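Local structure of protein p13 MTCP-1 (Homo sapiens, 1A1X) at residues A[35-48]-A[95-107]. The protein binds the PH domains of the kinases AKT1 and AKT2 and enhances their phosphorylation and activation. Residues are numbered along the deposited sequence; the frame is centred on the assembly and turned at random.
Sequences EEETSFLRARVQQI and RGVQELLLKLLPD
Lys103 lies across one face of the Phe40 ring, its CE over the centre and NZ 3.7 Å from the centroid, a combined CH-pi and cation-pi contact. The lysine gets there fully extended, CG anti to the backbone N (chi1 -176°). Glu37 CB packs on the ring's opposite face, so the phenyl is sandwiched. Swapping Phe40 for an alanine would probably leave the Lys103 chain without its aromatic platform and open a gap beneath Glu37.

Further along the same side of the sheet, Glu99 OE1 takes a 2.7 Å hydrogen bond from Gln46 NE2 on its anti lone pair, amide and carboxylate nearly coplanar. Arg44 NH1 adds a weak, salt-bridging bond to Glu99 OE1 at 3.4 Å, its guanidinium turned 65° from the carboxylate. What sets Arg44 is Glu35: NE and NH2 both hold Glu35 OE2, side-on, so the arginine links two acids. Between these polar groups Leu101 CD2 rests 4.1 Å from Arg42 CD.

Beneath runs the backbone pairing, with Val45 and Leu100 exchanging two nearly straight bonds; on the other side of the sheet Val45 CG2 meets Leu102 CD1. A water joins Gln47 O to Gln98 N. Arg42 NE is hydrogen-bonded to Gln89 of strand 85-94, while Lys103 NZ reaches Gly4 O of the second subunit; Glu5 of that subunit salt-bridges both side chains. Antiparallel strands 41-46 and 97-104, distant in sequence, thus meet edge to edge within the closed eight-stranded beta barrel of the TCL1 family.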
# COMPACT_ATOMS: atom_id res chain seq x y z
N GLU A 35 -6.58 -7.48 7.72
CA GLU A 35 -6.82 -6.07 8.01
C GLU A 35 -8.20 -5.78 7.44
O GLU A 35 -8.37 -5.43 6.28
CB GLU A 35 -5.74 -5.21 7.38
CG GLU A 35 -4.38 -5.64 7.83
CD GLU A 35 -3.29 -4.67 7.45
OE1 GLU A 35 -3.36 -4.12 6.33
OE2 GLU A 35 -2.36 -4.48 8.27
N GLU A 36 -9.20 -6.01 8.28
CA GLU A 36 -10.59 -5.86 7.89
C GLU A 36 -11.16 -4.44 7.94
O GLU A 36 -11.06 -3.75 8.96
CB GLU A 36 -11.42 -6.79 8.75
CG GLU A 36 -12.84 -6.95 8.29
CD GLU A 36 -13.62 -7.88 9.18
OE1 GLU A 36 -13.00 -8.78 9.81
OE2 GLU A 36 -14.85 -7.72 9.26
N GLU A 37 -11.73 -4.01 6.82
CA GLU A 37 -12.36 -2.70 6.73
C GLU A 37 -13.85 -2.91 7.04
O GLU A 37 -14.26 -4.04 7.35
CB GLU A 37 -12.19 -2.13 5.32
CG GLU A 37 -10.74 -1.98 4.87
CD GLU A 37 -9.93 -1.04 5.74
OE1 GLU A 37 -10.48 0.01 6.15
OE2 GLU A 37 -8.75 -1.35 6.02
N THR A 38 -14.65 -1.86 6.95
CA THR A 38 -16.08 -1.98 7.22
C THR A 38 -16.82 -2.76 6.13
O THR A 38 -17.61 -3.67 6.41
CB THR A 38 -16.75 -0.58 7.36
OG1 THR A 38 -16.20 0.12 8.48
CG2 THR A 38 -18.25 -0.73 7.57
N SER A 39 -16.53 -2.42 4.89
CA SER A 39 -17.18 -3.03 3.75
C SER A 39 -16.44 -4.18 3.10
O SER A 39 -17.01 -4.87 2.27
CB SER A 39 -17.46 -1.95 2.72
OG SER A 39 -18.02 -0.82 3.38
N PHE A 40 -15.17 -4.38 3.46
CA PHE A 40 -14.41 -5.47 2.84
C PHE A 40 -13.23 -5.94 3.68
O PHE A 40 -12.94 -5.39 4.74
CB PHE A 40 -13.93 -5.09 1.43
CG PHE A 40 -13.15 -3.82 1.39
CD1 PHE A 40 -13.80 -2.60 1.25
CD2 PHE A 40 -11.78 -3.84 1.57
CE1 PHE A 40 -13.08 -1.41 1.29
CE2 PHE A 40 -11.06 -2.65 1.61
CZ PHE A 40 -11.71 -1.43 1.48
N LEU A 41 -12.54 -6.94 3.15
CA LEU A 41 -11.41 -7.52 3.82
C LEU A 41 -10.14 -7.48 2.98
O LEU A 41 -10.18 -7.68 1.76
CB LEU A 41 -11.75 -8.96 4.20
CG LEU A 41 -10.75 -9.73 5.03
CD1 LEU A 41 -11.48 -10.47 6.14
CD2 LEU A 41 -9.97 -10.68 4.15
N ARG A 42 -9.04 -7.18 3.64
CA ARG A 42 -7.72 -7.13 3.01
C ARG A 42 -6.79 -8.07 3.76
O ARG A 42 -6.99 -8.33 4.95
CB ARG A 42 -7.12 -5.72 3.05
CG ARG A 42 -7.74 -4.71 2.07
CD ARG A 42 -6.75 -3.57 1.76
NE ARG A 42 -7.38 -2.45 1.07
CZ ARG A 42 -7.80 -1.33 1.66
NH1 ARG A 42 -7.65 -1.16 2.96
NH2 ARG A 42 -8.38 -0.38 0.94
N ALA A 43 -5.80 -8.61 3.06
CA ALA A 43 -4.81 -9.48 3.67
C ALA A 43 -3.47 -8.88 3.30
O ALA A 43 -3.24 -8.55 2.15
CB ALA A 43 -4.93 -10.90 3.14
N ARG A 44 -2.61 -8.66 4.29
CA ARG A 44 -1.29 -8.12 4.04
C ARG A 44 -0.37 -9.32 4.21
O ARG A 44 -0.37 -9.96 5.26
CB ARG A 44 -0.96 -7.01 5.04
CG ARG A 44 0.31 -6.25 4.73
CD ARG A 44 0.23 -4.83 5.28
NE ARG A 44 -0.02 -4.83 6.71
CZ ARG A 44 0.92 -4.94 7.64
NH1 ARG A 44 2.19 -5.06 7.30
NH2 ARG A 44 0.58 -4.90 8.92
N VAL A 45 0.33 -9.68 3.15
CA VAL A 45 1.18 -10.86 3.17
C VAL A 45 2.64 -10.48 2.93
O VAL A 45 2.97 -9.85 1.92
CB VAL A 45 0.73 -11.89 2.08
CG1 VAL A 45 1.23 -13.27 2.41
CG2 VAL A 45 -0.81 -11.90 1.94
N GLN A 46 3.49 -10.87 3.87
CA GLN A 46 4.92 -10.57 3.80
C GLN A 46 5.79 -11.82 3.78
O GLN A 46 5.56 -12.77 4.53
CB GLN A 46 5.33 -9.67 4.97
CG GLN A 46 4.72 -8.29 4.93
CD GLN A 46 5.24 -7.41 6.04
OE1 GLN A 46 5.93 -7.88 6.93
NE2 GLN A 46 4.90 -6.12 6.00
N GLN A 47 6.81 -11.78 2.93
CA GLN A 47 7.75 -12.89 2.79
C GLN A 47 8.79 -12.80 3.90
O GLN A 47 9.78 -12.08 3.80
CB GLN A 47 8.41 -12.86 1.41
CG GLN A 47 8.88 -14.23 0.90
CD GLN A 47 10.16 -14.68 1.56
OE1 GLN A 47 11.25 -14.30 1.13
NE2 GLN A 47 10.04 -15.50 2.60
N ILE A 48 8.51 -13.52 4.98
CA ILE A 48 9.38 -13.57 6.14
C ILE A 48 9.62 -15.03 6.48
O ILE A 48 8.68 -15.84 6.48
CB ILE A 48 8.74 -12.84 7.35
CG1 ILE A 48 8.51 -11.36 7.01
CG2 ILE A 48 9.62 -12.99 8.60
CD1 ILE A 48 7.76 -10.57 8.08
N ARG A 95 10.65 -1.84 4.17
CA ARG A 95 11.65 -2.07 5.20
C ARG A 95 12.47 -3.33 4.90
O ARG A 95 12.88 -4.05 5.81
CB ARG A 95 11.01 -2.12 6.59
CG ARG A 95 10.72 -0.74 7.21
CD ARG A 95 9.74 0.09 6.38
NE ARG A 95 9.55 1.44 6.92
CZ ARG A 95 8.36 2.00 7.16
NH1 ARG A 95 7.24 1.33 6.91
NH2 ARG A 95 8.29 3.23 7.66
N GLY A 96 12.68 -3.59 3.62
CA GLY A 96 13.47 -4.74 3.19
C GLY A 96 12.72 -6.05 3.02
O GLY A 96 13.32 -7.05 2.61
N VAL A 97 11.42 -6.05 3.30
CA VAL A 97 10.59 -7.25 3.18
C VAL A 97 9.58 -7.10 2.05
O VAL A 97 8.92 -6.07 1.93
CB VAL A 97 9.82 -7.51 4.49
CG1 VAL A 97 8.90 -8.71 4.36
CG2 VAL A 97 10.80 -7.74 5.62
N GLN A 98 9.46 -8.14 1.23
CA GLN A 98 8.51 -8.15 0.11
C GLN A 98 7.10 -8.24 0.69
O GLN A 98 6.82 -9.08 1.56
CB GLN A 98 8.79 -9.32 -0.82
CG GLN A 98 8.05 -9.25 -2.14
CD GLN A 98 8.44 -10.37 -3.08
OE1 GLN A 98 7.73 -10.65 -4.05
NE2 GLN A 98 9.57 -11.02 -2.80
N GLU A 99 6.21 -7.38 0.20
CA GLU A 99 4.85 -7.35 0.71
C GLU A 99 3.75 -7.30 -0.35
O GLU A 99 3.83 -6.54 -1.32
CB GLU A 99 4.69 -6.15 1.65
CG GLU A 99 3.26 -5.91 2.09
CD GLU A 99 3.11 -4.69 2.97
OE1 GLU A 99 3.53 -4.74 4.14
OE2 GLU A 99 2.57 -3.69 2.50
N LEU A 100 2.72 -8.13 -0.16
CA LEU A 100 1.57 -8.15 -1.05
C LEU A 100 0.41 -7.62 -0.25
O LEU A 100 0.29 -7.92 0.94
CB LEU A 100 1.22 -9.58 -1.48
CG LEU A 100 2.06 -10.29 -2.55
CD1 LEU A 100 1.64 -11.75 -2.61
CD2 LEU A 100 1.86 -9.62 -3.90
N LEU A 101 -0.39 -6.75 -0.87
CA LEU A 101 -1.59 -6.23 -0.22
C LEU A 101 -2.74 -6.70 -1.10
O LEU A 101 -2.92 -6.22 -2.23
CB LEU A 101 -1.58 -4.70 -0.11
CG LEU A 101 -2.81 -4.21 0.67
CD1 LEU A 101 -2.75 -4.71 2.11
CD2 LEU A 101 -2.93 -2.69 0.62
N LEU A 102 -3.48 -7.68 -0.58
CA LEU A 102 -4.61 -8.30 -1.27
C LEU A 102 -5.97 -7.83 -0.77
O LEU A 102 -6.19 -7.69 0.42
CB LEU A 102 -4.54 -9.82 -1.12
CG LEU A 102 -3.25 -10.50 -1.55
CD1 LEU A 102 -3.34 -12.01 -1.29
CD2 LEU A 102 -3.00 -10.21 -3.01
N LYS A 103 -6.91 -7.68 -1.70
CA LYS A 103 -8.25 -7.25 -1.35
C LYS A 103 -9.26 -8.24 -1.90
O LYS A 103 -9.32 -8.47 -3.10
CB LYS A 103 -8.53 -5.86 -1.91
CG LYS A 103 -9.88 -5.28 -1.50
CD LYS A 103 -10.10 -3.91 -2.10
CE LYS A 103 -11.44 -3.36 -1.67
NZ LYS A 103 -11.64 -1.97 -2.13
N LEU A 104 -10.06 -8.83 -1.01
CA LEU A 104 -11.08 -9.79 -1.42
C LEU A 104 -12.21 -9.06 -2.12
O LEU A 104 -12.85 -8.19 -1.54
CB LEU A 104 -11.62 -10.56 -0.21
CG LEU A 104 -12.75 -11.53 -0.54
CD1 LEU A 104 -12.30 -12.54 -1.58
CD2 LEU A 104 -13.19 -12.22 0.73
N LEU A 105 -12.42 -9.39 -3.39
CA LEU A 105 -13.45 -8.78 -4.20
C LEU A 105 -14.77 -9.56 -4.12
O LEU A 105 -14.76 -10.75 -3.81
CB LEU A 105 -12.98 -8.72 -5.66
CG LEU A 105 -11.70 -7.93 -5.93
CD1 LEU A 105 -11.31 -8.08 -7.39
CD2 LEU A 105 -11.92 -6.47 -5.60
N PRO A 106 -15.90 -8.89 -4.37
CA PRO A 106 -17.21 -9.56 -4.31
C PRO A 106 -17.28 -10.58 -5.43
O PRO A 106 -16.73 -10.34 -6.51
CB PRO A 106 -18.20 -8.41 -4.51
CG PRO A 106 -17.42 -7.42 -5.32
CD PRO A 106 -16.06 -7.46 -4.69
N ASP A 107 -17.91 -11.72 -5.18
CA ASP A 107 -18.00 -12.74 -6.22
C ASP A 107 -18.87 -12.26 -7.37
O ASP A 107 -19.98 -11.79 -7.15
CB ASP A 107 -18.55 -14.06 -5.67
CG ASP A 107 -18.47 -15.19 -6.70
OD1 ASP A 107 -19.34 -15.25 -7.61
OD2 ASP A 107 -17.54 -16.02 -6.60
O HOH W 1 11.24 -10.46 1.72